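Local coordinates for uncharacterized LolA superfamily protein NE2245 (Nitrosomonas europaea ATCC 19718, PDB 3BUU) that is of unknown function but, as a LolA-superfamily protein, may bind lipids or lipoproteins in the periplasm, at residues A[27-32]-A[207-212]; A[44-49]-A[56-61]; A[126-131]-A[152-157]; A[174-179]-A[186-191]. All coordinates share one frame; numbering follows the deposited sequence.

Contact 1: residues A[27-32]-A[207-212]; sequences QVNVAI and YSDMKL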
# COMPACT_ATOMS: atom_id res chain seq x y z
N GLN A 27 -7.97 2.99 -11.17
CA GLN A 27 -6.63 3.32 -11.60
C GLN A 27 -6.14 4.48 -10.74
O GLN A 27 -6.91 5.38 -10.37
CB GLN A 27 -6.70 3.72 -13.08
CG GLN A 27 -5.35 3.99 -13.62
CD GLN A 27 -5.40 4.47 -15.05
OE1 GLN A 27 -5.80 3.74 -15.95
NE2 GLN A 27 -5.00 5.71 -15.27
N VAL A 28 -4.83 4.49 -10.45
CA VAL A 28 -4.23 5.63 -9.79
C VAL A 28 -2.76 5.73 -10.16
O VAL A 28 -2.14 4.70 -10.46
CB VAL A 28 -4.44 5.56 -8.26
CG1 VAL A 28 -3.67 4.41 -7.63
CG2 VAL A 28 -4.12 6.88 -7.58
N ASN A 29 -2.23 6.94 -10.14
CA ASN A 29 -0.78 7.14 -10.30
C ASN A 29 -0.15 7.37 -8.95
O ASN A 29 -0.71 8.07 -8.11
CB ASN A 29 -0.50 8.34 -11.22
CG ASN A 29 -1.16 8.20 -12.57
OD1 ASN A 29 -1.30 7.11 -13.13
ND2 ASN A 29 -1.61 9.32 -13.10
N VAL A 30 1.03 6.80 -8.77
CA VAL A 30 1.77 6.93 -7.52
C VAL A 30 3.18 7.39 -7.78
O VAL A 30 3.90 6.74 -8.56
CB VAL A 30 1.82 5.58 -6.73
CG1 VAL A 30 2.34 5.84 -5.32
CG2 VAL A 30 0.42 4.93 -6.70
N ALA A 31 3.58 8.49 -7.15
CA ALA A 31 4.95 8.98 -7.24
C ALA A 31 5.59 8.72 -5.88
O ALA A 31 4.96 8.99 -4.86
CB ALA A 31 4.97 10.47 -7.51
N ILE A 32 6.78 8.16 -5.86
CA ILE A 32 7.43 7.81 -4.60
C ILE A 32 8.80 8.48 -4.61
O ILE A 32 9.64 8.21 -5.48
CB ILE A 32 7.61 6.31 -4.41
CG1 ILE A 32 6.27 5.61 -4.60
CG2 ILE A 32 8.25 6.02 -3.07
CD1 ILE A 32 6.31 4.07 -4.36
N TYR A 207 -0.38 10.25 -4.42
CA TYR A 207 -1.39 9.60 -5.26
C TYR A 207 -2.09 10.62 -6.08
O TYR A 207 -2.54 11.62 -5.51
CB TYR A 207 -2.42 8.83 -4.41
CG TYR A 207 -1.81 7.68 -3.73
CD1 TYR A 207 -1.97 6.43 -4.24
CD2 TYR A 207 -1.03 7.86 -2.56
CE1 TYR A 207 -1.35 5.30 -3.59
CE2 TYR A 207 -0.42 6.79 -1.93
CZ TYR A 207 -0.56 5.53 -2.45
OH TYR A 207 0.05 4.49 -1.79
N SER A 208 -2.25 10.39 -7.38
CA SER A 208 -2.90 11.38 -8.27
C SER A 208 -3.71 10.66 -9.31
O SER A 208 -3.49 9.49 -9.64
CB SER A 208 -1.85 12.29 -8.87
OG SER A 208 -0.97 11.59 -9.68
N ASP A 209 -4.64 11.43 -9.88
CA ASP A 209 -5.52 11.00 -10.96
C ASP A 209 -6.20 9.67 -10.66
O ASP A 209 -6.26 8.79 -11.53
CB ASP A 209 -4.75 10.94 -12.27
CG ASP A 209 -5.70 10.95 -13.47
OD1 ASP A 209 -6.87 11.44 -13.33
OD2 ASP A 209 -5.35 10.44 -14.52
N MSE A 210 -6.74 9.55 -9.48
CA MSE A 210 -7.51 8.39 -9.13
C MSE A 210 -8.82 8.37 -9.92
O MSE A 210 -9.54 9.37 -9.93
CB MSE A 210 -7.77 8.40 -7.64
CG MSE A 210 -8.33 7.10 -7.12
SE MSE A 210 -8.59 7.09 -5.19
CE MSE A 210 -6.78 7.17 -4.64
N LYS A 211 -9.15 7.26 -10.55
CA LYS A 211 -10.39 7.22 -11.32
C LYS A 211 -10.88 5.80 -11.34
O LYS A 211 -10.10 4.83 -11.40
CB LYS A 211 -10.17 7.74 -12.72
CG LYS A 211 -9.22 6.94 -13.49
CD LYS A 211 -8.86 7.61 -14.79
CE LYS A 211 -7.87 8.70 -14.62
NZ LYS A 211 -7.52 9.31 -15.93
N LEU A 212 -12.21 5.65 -11.32
CA LEU A 212 -12.78 4.30 -11.42
C LEU A 212 -12.56 3.75 -12.81
O LEU A 212 -12.53 4.51 -13.79
CB LEU A 212 -14.26 4.35 -11.03
CG LEU A 212 -14.45 4.72 -9.54
CD1 LEU A 212 -15.91 4.94 -9.19
CD2 LEU A 212 -13.78 3.82 -8.56
O HOH W 1 -4.55 7.24 -13.04
O HOH W 2 1.29 10.77 -8.41
O HOH W 3 -3.22 9.81 -15.47
O HOH W 4 -0.90 11.76 -12.32
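K211 lies beside Q27, the two side chains pointing the same way in an antiparallel hydrogen-bonded pair. Leaving CB, the K211 chain sets CG between its own backbone N and carbonyl carbon (chi1 62°), where CG packs on Q27 CB at 4.1 Å. A bend at chi3 then turns CE back toward D209, while Q27 OE1 bonds R213. At the tip, NZ forms a salt bridge to D209 OD2 of its own strand at 2.8 Å, entering on the syn side of the carboxylate. An alanine in place of K211 would probably leave the D209 carboxylate without this charged mate and strip the methylene packing from the flank of Q27.

Between the Q27–K211 and N29–S208 pairs the register slips by one residue, a beta bulge in which V28 faces both D209 and M210. The pairing holds on both sides of it, with Q27 N 2.8 Å from K211 O and N29 N 2.9 Å from S208 O. On the opposite face, V30 CG1 stands over the Y207 ring, 4.2 Å from its centroid, in a CH-pi contact. V28 CG2 reaches the edge of the same ring, 4.0 Å from Y207 CD1, and also touches M210 CB.

Strand 39-51 flanks 27-32 through backbone bonds of V28 to V48 and V30 to Y46, and strand 185-195 flanks 207-212 through Y207 and T189. R20 of helix 9-20 covers Y207, bonding its hydroxyl and making a cation-pi contact with its ring, while selenomethionine M210 rests on F21 and P22 just beyond that helix.

Contact 2: residues A[44-49]-A[56-61]; sequences YRYQVL and SIVMIT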
# COMPACT_ATOMS: atom_id res chain seq x y z
N TYR A 44 10.57 7.58 -8.28
CA TYR A 44 9.92 6.46 -8.92
C TYR A 44 8.47 6.84 -9.18
O TYR A 44 7.84 7.54 -8.36
CB TYR A 44 9.97 5.22 -8.01
CG TYR A 44 11.30 4.47 -8.03
CD1 TYR A 44 11.36 3.22 -8.58
CD2 TYR A 44 12.50 5.05 -7.58
CE1 TYR A 44 12.54 2.50 -8.64
CE2 TYR A 44 13.70 4.35 -7.64
CZ TYR A 44 13.71 3.07 -8.19
OH TYR A 44 14.90 2.38 -8.28
N ARG A 45 7.94 6.40 -10.31
CA ARG A 45 6.52 6.61 -10.58
C ARG A 45 5.91 5.34 -11.12
O ARG A 45 6.60 4.59 -11.85
CB ARG A 45 6.32 7.74 -11.60
CG ARG A 45 6.73 9.12 -11.16
CD ARG A 45 6.17 10.13 -12.17
NE ARG A 45 6.77 11.45 -12.04
CZ ARG A 45 6.22 12.44 -11.34
NH1 ARG A 45 5.09 12.24 -10.69
NH2 ARG A 45 6.82 13.62 -11.28
N TYR A 46 4.65 5.12 -10.76
CA TYR A 46 3.93 3.91 -11.11
C TYR A 46 2.53 4.24 -11.54
O TYR A 46 1.92 5.18 -11.06
CB TYR A 46 3.79 2.98 -9.90
CG TYR A 46 5.13 2.58 -9.30
CD1 TYR A 46 5.77 1.42 -9.69
CD2 TYR A 46 5.75 3.38 -8.33
CE1 TYR A 46 6.99 1.07 -9.14
CE2 TYR A 46 6.97 3.01 -7.78
CZ TYR A 46 7.57 1.88 -8.19
OH TYR A 46 8.78 1.52 -7.65
N GLN A 47 1.98 3.41 -12.42
CA GLN A 47 0.55 3.39 -12.67
C GLN A 47 0.03 2.10 -12.07
O GLN A 47 0.58 1.03 -12.33
CB GLN A 47 0.24 3.41 -14.16
CG GLN A 47 -1.31 3.37 -14.37
CD GLN A 47 -1.76 3.03 -15.77
OE1 GLN A 47 -1.86 1.85 -16.13
NE2 GLN A 47 -2.11 4.04 -16.54
N VAL A 48 -1.05 2.20 -11.30
CA VAL A 48 -1.64 1.05 -10.61
C VAL A 48 -3.05 0.81 -11.12
O VAL A 48 -3.86 1.75 -11.15
CB VAL A 48 -1.66 1.30 -9.09
CG1 VAL A 48 -2.26 0.10 -8.39
CG2 VAL A 48 -0.24 1.55 -8.60
N LEU A 49 -3.33 -0.44 -11.50
CA LEU A 49 -4.70 -0.90 -11.83
C LEU A 49 -5.06 -1.80 -10.65
O LEU A 49 -4.49 -2.87 -10.49
CB LEU A 49 -4.66 -1.68 -13.13
CG LEU A 49 -4.17 -0.89 -14.34
CD1 LEU A 49 -4.17 -1.79 -15.59
CD2 LEU A 49 -5.01 0.35 -14.57
N SER A 56 -4.17 -7.03 -9.22
CA SER A 56 -3.73 -5.70 -9.54
C SER A 56 -2.58 -5.81 -10.53
O SER A 56 -1.96 -6.88 -10.70
CB SER A 56 -3.30 -4.93 -8.31
OG SER A 56 -2.17 -5.52 -7.73
N ILE A 57 -2.32 -4.69 -11.19
CA ILE A 57 -1.12 -4.52 -12.01
C ILE A 57 -0.46 -3.23 -11.59
O ILE A 57 -1.12 -2.19 -11.46
CB ILE A 57 -1.49 -4.45 -13.50
CG1 ILE A 57 -1.98 -5.82 -13.98
CG2 ILE A 57 -0.31 -3.97 -14.35
CD1 ILE A 57 -2.74 -5.81 -15.30
N VAL A 58 0.85 -3.29 -11.39
CA VAL A 58 1.65 -2.13 -11.04
C VAL A 58 2.70 -1.97 -12.12
O VAL A 58 3.55 -2.84 -12.30
CB VAL A 58 2.31 -2.29 -9.68
CG1 VAL A 58 3.19 -1.08 -9.35
CG2 VAL A 58 1.23 -2.48 -8.57
N MSE A 59 2.64 -0.85 -12.83
CA MSE A 59 3.57 -0.62 -13.97
C MSE A 59 4.48 0.55 -13.67
O MSE A 59 3.99 1.61 -13.37
CB MSE A 59 2.75 -0.31 -15.21
CG MSE A 59 2.03 -1.53 -15.79
SE MSE A 59 0.80 -1.26 -17.22
CE MSE A 59 0.52 0.64 -17.08
N ILE A 60 5.79 0.34 -13.71
CA ILE A 60 6.76 1.40 -13.44
C ILE A 60 6.92 2.28 -14.65
O ILE A 60 7.10 1.79 -15.77
CB ILE A 60 8.12 0.90 -12.98
CG1 ILE A 60 9.02 2.08 -12.56
CG2 ILE A 60 8.74 0.08 -14.00
CD1 ILE A 60 10.02 1.72 -11.56
N THR A 61 6.86 3.58 -14.44
CA THR A 61 7.02 4.50 -15.54
C THR A 61 8.34 5.30 -15.44
O THR A 61 8.81 5.81 -16.45
CB THR A 61 5.80 5.45 -15.64
OG1 THR A 61 5.68 6.20 -14.44
CG2 THR A 61 4.49 4.71 -15.89
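Y46 packs against V58 and I60 across the antiparallel beta hairpin of strands 39-51 and 55-62. Its ring carbon CD1 touches V58 CG1 at 3.6 Å. Farther along the ring, CE1 meets the delta methyl of I60, which lies 3.9 Å away. That methyl also reaches back to Y44, two residues before Y46, with I60 CD1 3.6 Å from Y44 CD1, so it is shared by two tyrosines. With CG1 anti to the backbone N (chi1 -173°), the isoleucine chain runs across R45 O on its way to the rings. V48 and V58 carry the same apolar face onward, whereas Q47, M59 (a selenomethionine), L49 and I57 point to the other face.

Behind these side chains the backbone ladder sets the spacing. Q47 and M59 exchange two hydrogen bonds, Q47 N to M59 O and M59 N to Q47 O, and L49 and I57 do likewise, with L49 N 2.8 Å from I57 O. The two short strand segments meet at 148°.

Farther out, strand 26-36 pairs with 44-49 on its other side, and L97 and T98 touch the Y46 side chain. S56 at the opposite end bonds A107 O through OG and touches M73 of strand 70-74. R45 sends its NE to a salt bridge with E62, just past T61.

At that end R45 O takes T61 N at 2.8 Å in an almost straight bond (N-H...O 174°), although the donor is tilted from the carbonyl plane. T61 OG1 adds a weak second bond to the same oxygen, 3.2 Å from R45 O.

Contact 3: residues A[126-131]-A[152-157]; sequences DDEDYY and NQSNFR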
# COMPACT_ATOMS: atom_id res chain seq x y z
N ASP A 126 -3.74 14.83 21.84
CA ASP A 126 -4.43 16.14 21.86
C ASP A 126 -5.96 16.10 22.09
O ASP A 126 -6.41 15.39 22.99
CB ASP A 126 -4.02 17.01 20.67
CG ASP A 126 -3.50 18.40 21.10
OD1 ASP A 126 -3.79 18.90 22.23
OD2 ASP A 126 -2.78 18.98 20.26
N ASP A 127 -6.77 16.86 21.35
CA ASP A 127 -8.22 16.74 21.53
C ASP A 127 -8.83 15.69 20.60
O ASP A 127 -10.07 15.63 20.45
CB ASP A 127 -8.99 18.10 21.52
CG ASP A 127 -8.94 18.81 20.18
OD1 ASP A 127 -8.15 18.43 19.29
OD2 ASP A 127 -9.72 19.78 20.02
N GLU A 128 -7.96 14.84 20.01
CA GLU A 128 -8.35 13.75 19.12
C GLU A 128 -8.15 12.37 19.73
O GLU A 128 -7.11 12.05 20.26
CB GLU A 128 -7.57 13.81 17.81
CG GLU A 128 -7.85 15.05 17.00
CD GLU A 128 -9.24 15.01 16.41
OE1 GLU A 128 -10.21 15.31 17.15
OE2 GLU A 128 -9.36 14.67 15.22
N ASP A 129 -9.17 11.54 19.60
CA ASP A 129 -9.12 10.18 20.10
C ASP A 129 -9.04 9.24 18.91
O ASP A 129 -9.68 9.44 17.89
CB ASP A 129 -10.38 9.80 20.89
CG ASP A 129 -10.64 10.73 22.04
OD1 ASP A 129 -9.70 10.93 22.81
OD2 ASP A 129 -11.79 11.24 22.20
N TYR A 130 -8.26 8.18 19.10
CA TYR A 130 -7.99 7.20 18.09
C TYR A 130 -8.28 5.82 18.61
O TYR A 130 -7.93 5.51 19.75
CB TYR A 130 -6.50 7.26 17.63
CG TYR A 130 -6.15 8.59 17.05
CD1 TYR A 130 -6.38 8.87 15.70
CD2 TYR A 130 -5.62 9.57 17.87
CE1 TYR A 130 -6.09 10.13 15.23
CE2 TYR A 130 -5.32 10.82 17.38
CZ TYR A 130 -5.58 11.10 16.07
OH TYR A 130 -5.24 12.34 15.58
N TYR A 131 -8.86 4.99 17.77
CA TYR A 131 -8.81 3.55 17.97
C TYR A 131 -7.43 3.08 17.52
O TYR A 131 -7.03 3.40 16.41
CB TYR A 131 -9.86 2.84 17.11
CG TYR A 131 -11.27 3.27 17.32
CD1 TYR A 131 -11.92 3.05 18.52
CD2 TYR A 131 -12.01 3.82 16.28
CE1 TYR A 131 -13.29 3.38 18.68
CE2 TYR A 131 -13.35 4.16 16.43
CZ TYR A 131 -14.00 3.95 17.63
OH TYR A 131 -15.33 4.25 17.77
N ASN A 152 -8.97 7.50 13.45
CA ASN A 152 -9.65 8.58 14.18
C ASN A 152 -11.06 8.16 14.57
O ASN A 152 -11.84 7.70 13.72
CB ASN A 152 -9.70 9.79 13.26
CG ASN A 152 -9.98 11.07 13.98
OD1 ASN A 152 -10.87 11.13 14.79
ND2 ASN A 152 -9.26 12.10 13.66
N GLN A 153 -11.42 8.31 15.84
CA GLN A 153 -12.75 7.89 16.29
C GLN A 153 -13.83 8.77 15.72
O GLN A 153 -14.98 8.36 15.62
CB GLN A 153 -12.85 7.92 17.79
CG GLN A 153 -11.94 6.91 18.49
CD GLN A 153 -12.18 6.84 19.97
OE1 GLN A 153 -13.07 7.50 20.51
NE2 GLN A 153 -11.34 6.10 20.66
N SER A 154 -13.50 10.01 15.37
CA SER A 154 -14.52 10.96 14.96
C SER A 154 -15.05 10.63 13.57
O SER A 154 -16.25 10.78 13.34
CB SER A 154 -13.97 12.41 14.99
OG SER A 154 -12.95 12.64 14.06
N ASN A 155 -14.18 10.27 12.64
CA ASN A 155 -14.53 10.16 11.22
C ASN A 155 -13.92 8.93 10.56
O ASN A 155 -14.02 8.79 9.35
CB ASN A 155 -14.13 11.42 10.46
CG ASN A 155 -12.67 11.74 10.59
OD1 ASN A 155 -11.87 10.93 11.05
ND2 ASN A 155 -12.32 12.96 10.21
N PHE A 156 -13.30 8.03 11.34
CA PHE A 156 -12.72 6.79 10.84
C PHE A 156 -11.57 6.97 9.90
O PHE A 156 -11.16 6.03 9.24
CB PHE A 156 -13.79 5.84 10.26
CG PHE A 156 -14.85 5.49 11.26
CD1 PHE A 156 -14.65 4.49 12.21
CD2 PHE A 156 -16.05 6.18 11.24
CE1 PHE A 156 -15.63 4.17 13.15
CE2 PHE A 156 -17.06 5.87 12.16
CZ PHE A 156 -16.85 4.88 13.11
N ARG A 157 -11.00 8.18 9.85
CA ARG A 157 -9.85 8.36 8.97
C ARG A 157 -8.64 7.59 9.48
O ARG A 157 -8.32 7.63 10.67
CB ARG A 157 -9.45 9.81 8.85
CG ARG A 157 -10.30 10.64 7.98
CD ARG A 157 -9.75 12.04 7.95
NE ARG A 157 -10.67 12.85 7.23
CZ ARG A 157 -10.41 14.12 6.95
NH1 ARG A 157 -9.28 14.65 7.38
NH2 ARG A 157 -11.29 14.82 6.25
O HOH W 5 -11.58 15.05 13.85
O HOH W 6 -11.34 12.03 17.54
O HOH W 7 -13.36 8.44 23.14
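N152 and E128 meet through a hydrogen bond, N152 ND2 to E128 OE2 at 3.0 Å. The acceptor lies close to the plane of the amide, but ND2 arrives from above the carboxylate plane. The backbone adds Q153 N to D129 O at 2.9 Å, nearly straight. Water 5 joins E128 OE2 to S154 OG.

With its CG anti to the backbone N (chi1 -162°), N152 accepts S154 N at OD1, 2.9 Å away, forming an Asx turn where strand 146-152 gives way to a loop, and OD1 also takes S154 OG at 2.7 Å. An alanine at N152 would probably leave E128 OE2 without its amide donor and the S154 N-H without this acceptor, so that the turn could relax.

The remaining contacts are apolar and aromatic. Q153 CG sits over the centre of the Y131 ring in a CH-pi contact, 3.5 Å from its centroid and 4° off the ring normal, and the Q153 amide plane is turned 25° from the ring. F156 CE1 approaches Y131 CE2 at 4.0 Å, both side chains also touching I12 of helix 9-20. Y130 CD1 packs against N152 CA at 3.6 Å, and the Y130 ring stacks with Y159.

Contact 4: residues A[174-179]-A[186-191]; sequences SRYENF and MRPTRI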
# COMPACT_ATOMS: atom_id res chain seq x y z
N SER A 174 4.07 4.73 9.18
CA SER A 174 3.49 5.53 8.13
C SER A 174 2.56 6.58 8.73
O SER A 174 2.04 6.41 9.83
CB SER A 174 2.74 4.69 7.12
OG SER A 174 1.62 4.12 7.76
N ARG A 175 2.38 7.65 7.99
CA ARG A 175 1.40 8.69 8.29
C ARG A 175 0.60 8.99 7.02
O ARG A 175 1.14 9.01 5.93
CB ARG A 175 2.14 10.00 8.67
CG ARG A 175 3.02 9.93 9.84
CD ARG A 175 3.51 11.34 10.19
NE ARG A 175 4.11 12.18 9.13
CZ ARG A 175 5.40 12.14 8.77
NH1 ARG A 175 6.23 11.24 9.29
NH2 ARG A 175 5.85 12.98 7.85
N TYR A 176 -0.69 9.24 7.22
CA TYR A 176 -1.62 9.54 6.14
C TYR A 176 -1.88 11.04 6.14
O TYR A 176 -2.31 11.57 7.15
CB TYR A 176 -2.92 8.79 6.40
CG TYR A 176 -2.83 7.30 6.34
CD1 TYR A 176 -3.16 6.62 5.17
CD2 TYR A 176 -2.41 6.57 7.45
CE1 TYR A 176 -3.12 5.26 5.10
CE2 TYR A 176 -2.35 5.20 7.37
CZ TYR A 176 -2.70 4.53 6.20
OH TYR A 176 -2.63 3.15 6.14
N GLU A 177 -1.73 11.69 4.99
CA GLU A 177 -1.81 13.13 4.93
C GLU A 177 -2.50 13.60 3.63
O GLU A 177 -2.77 12.82 2.72
CB GLU A 177 -0.41 13.76 5.06
CG GLU A 177 0.20 13.48 6.44
CD GLU A 177 1.39 14.27 6.83
OE1 GLU A 177 1.84 15.09 6.01
OE2 GLU A 177 1.91 14.03 7.95
N ASN A 178 -2.73 14.92 3.57
CA ASN A 178 -3.18 15.58 2.34
C ASN A 178 -4.52 15.02 1.84
O ASN A 178 -4.63 14.52 0.74
CB ASN A 178 -2.11 15.58 1.24
CG ASN A 178 -0.90 16.40 1.60
OD1 ASN A 178 -0.85 17.03 2.65
ND2 ASN A 178 0.07 16.42 0.71
N PHE A 179 -5.50 15.08 2.72
CA PHE A 179 -6.84 14.56 2.41
C PHE A 179 -7.56 15.46 1.41
O PHE A 179 -7.55 16.68 1.55
CB PHE A 179 -7.67 14.36 3.67
CG PHE A 179 -7.22 13.17 4.50
CD1 PHE A 179 -7.98 12.01 4.50
CD2 PHE A 179 -6.07 13.21 5.29
CE1 PHE A 179 -7.62 10.93 5.23
CE2 PHE A 179 -5.68 12.07 6.05
CZ PHE A 179 -6.49 10.94 6.01
N MSE A 186 -13.24 11.96 1.68
CA MSE A 186 -11.97 12.67 1.88
C MSE A 186 -10.89 11.60 2.01
O MSE A 186 -10.85 10.89 3.01
CB MSE A 186 -12.05 13.50 3.14
CG MSE A 186 -13.01 14.69 3.01
SE MSE A 186 -12.47 15.99 1.74
CE MSE A 186 -10.87 16.60 2.61
N ARG A 187 -10.05 11.49 0.99
CA ARG A 187 -9.07 10.42 0.91
C ARG A 187 -7.67 11.00 1.09
O ARG A 187 -7.35 12.08 0.58
CB ARG A 187 -9.10 9.75 -0.45
CG ARG A 187 -10.51 9.25 -0.81
CD ARG A 187 -10.46 8.32 -1.99
NE ARG A 187 -11.80 7.87 -2.38
CZ ARG A 187 -12.47 6.91 -1.76
NH1 ARG A 187 -11.84 6.21 -0.79
NH2 ARG A 187 -13.70 6.60 -2.13
N PRO A 188 -6.77 10.26 1.76
CA PRO A 188 -5.39 10.73 1.87
C PRO A 188 -4.70 10.62 0.51
O PRO A 188 -4.84 9.61 -0.15
CB PRO A 188 -4.79 9.76 2.88
CG PRO A 188 -5.58 8.47 2.72
CD PRO A 188 -7.01 8.94 2.41
N THR A 189 -4.01 11.66 0.11
CA THR A 189 -3.28 11.60 -1.13
C THR A 189 -1.78 11.55 -0.94
O THR A 189 -1.05 11.42 -1.92
CB THR A 189 -3.64 12.75 -2.07
OG1 THR A 189 -3.16 13.98 -1.53
CG2 THR A 189 -5.15 12.83 -2.30
N ARG A 190 -1.32 11.60 0.31
CA ARG A 190 0.07 11.43 0.63
C ARG A 190 0.21 10.42 1.75
O ARG A 190 -0.52 10.48 2.75
CB ARG A 190 0.67 12.76 1.03
CG ARG A 190 2.11 12.62 1.50
CD ARG A 190 2.74 13.98 1.69
NE ARG A 190 3.15 14.47 0.38
CZ ARG A 190 4.07 15.40 0.19
NH1 ARG A 190 4.61 16.04 1.22
NH2 ARG A 190 4.43 15.70 -1.05
N ILE A 191 1.14 9.50 1.59
CA ILE A 191 1.53 8.68 2.72
C ILE A 191 3.02 8.82 2.87
O ILE A 191 3.76 8.80 1.89
CB ILE A 191 1.14 7.18 2.56
CG1 ILE A 191 -0.37 6.97 2.50
CG2 ILE A 191 1.72 6.37 3.73
CD1 ILE A 191 -0.78 5.57 2.03
O HOH W 8 -0.34 14.73 -1.88
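The F179 ring has P188 CB over one face, 3.9 Å from the ring centroid in a CH-pi contact, and M186 O at its edge, 3.4 Å from F179 CD1. R157 adds a cation-pi contact to this ring. Y176 CD1 meets P188 CG at 3.9 Å, so the proline ring is shared by two aromatics. On the guanidinium of R190, N178 ND2 lies over one face, 3.7 Å from R190 NE, with the planes 30° apart; that NE is held by a salt bridge to D206. The R175 guanidinium meets E177 OE2 in its plane, a salt bridge from R175 NE at 3.1 Å.

A classic beta bulge places T189 and R190 both opposite E177. E177 N bonds R190 O at 2.8 Å, and R190 N returns to E177 O. N178 O is gripped twice by T189: OG1, set between the backbone N and carbonyl carbon (chi1 69°), reaches it on a lone pair at 2.8 Å, while T189 N comes from above the carbonyl plane at 3.0 Å.

These strands, 170-182 and 185-195, form a beta hairpin. Strand 158-164 borders it beyond Y176, R190 touches V204 of strand 202-212, and R20 of helix 9-20 touches Y176, P188 and I191.

Overall arrangement
The contacts lie along one run of antiparallel neighbours in the order 2, 1, 4, 3. Contacts 1 and 2 are neighbours, their centres 9 Å apart, joined by backbone pairs such as I32 N and Y44 O at 2.8 Å. On the other side contact 1 meets contact 4, with centres 13 Å apart, where M210 SE packs on R187 CD at 3.9 Å. Contact 4 touches contact 3, where R157 CD lies 3.6 Å from F179 CE1. Contacts 2 and 3 fall on opposite sides of the chain centre, 32 Å apart between centres. Helix 9-20 reaches contacts 1, 3 and 4.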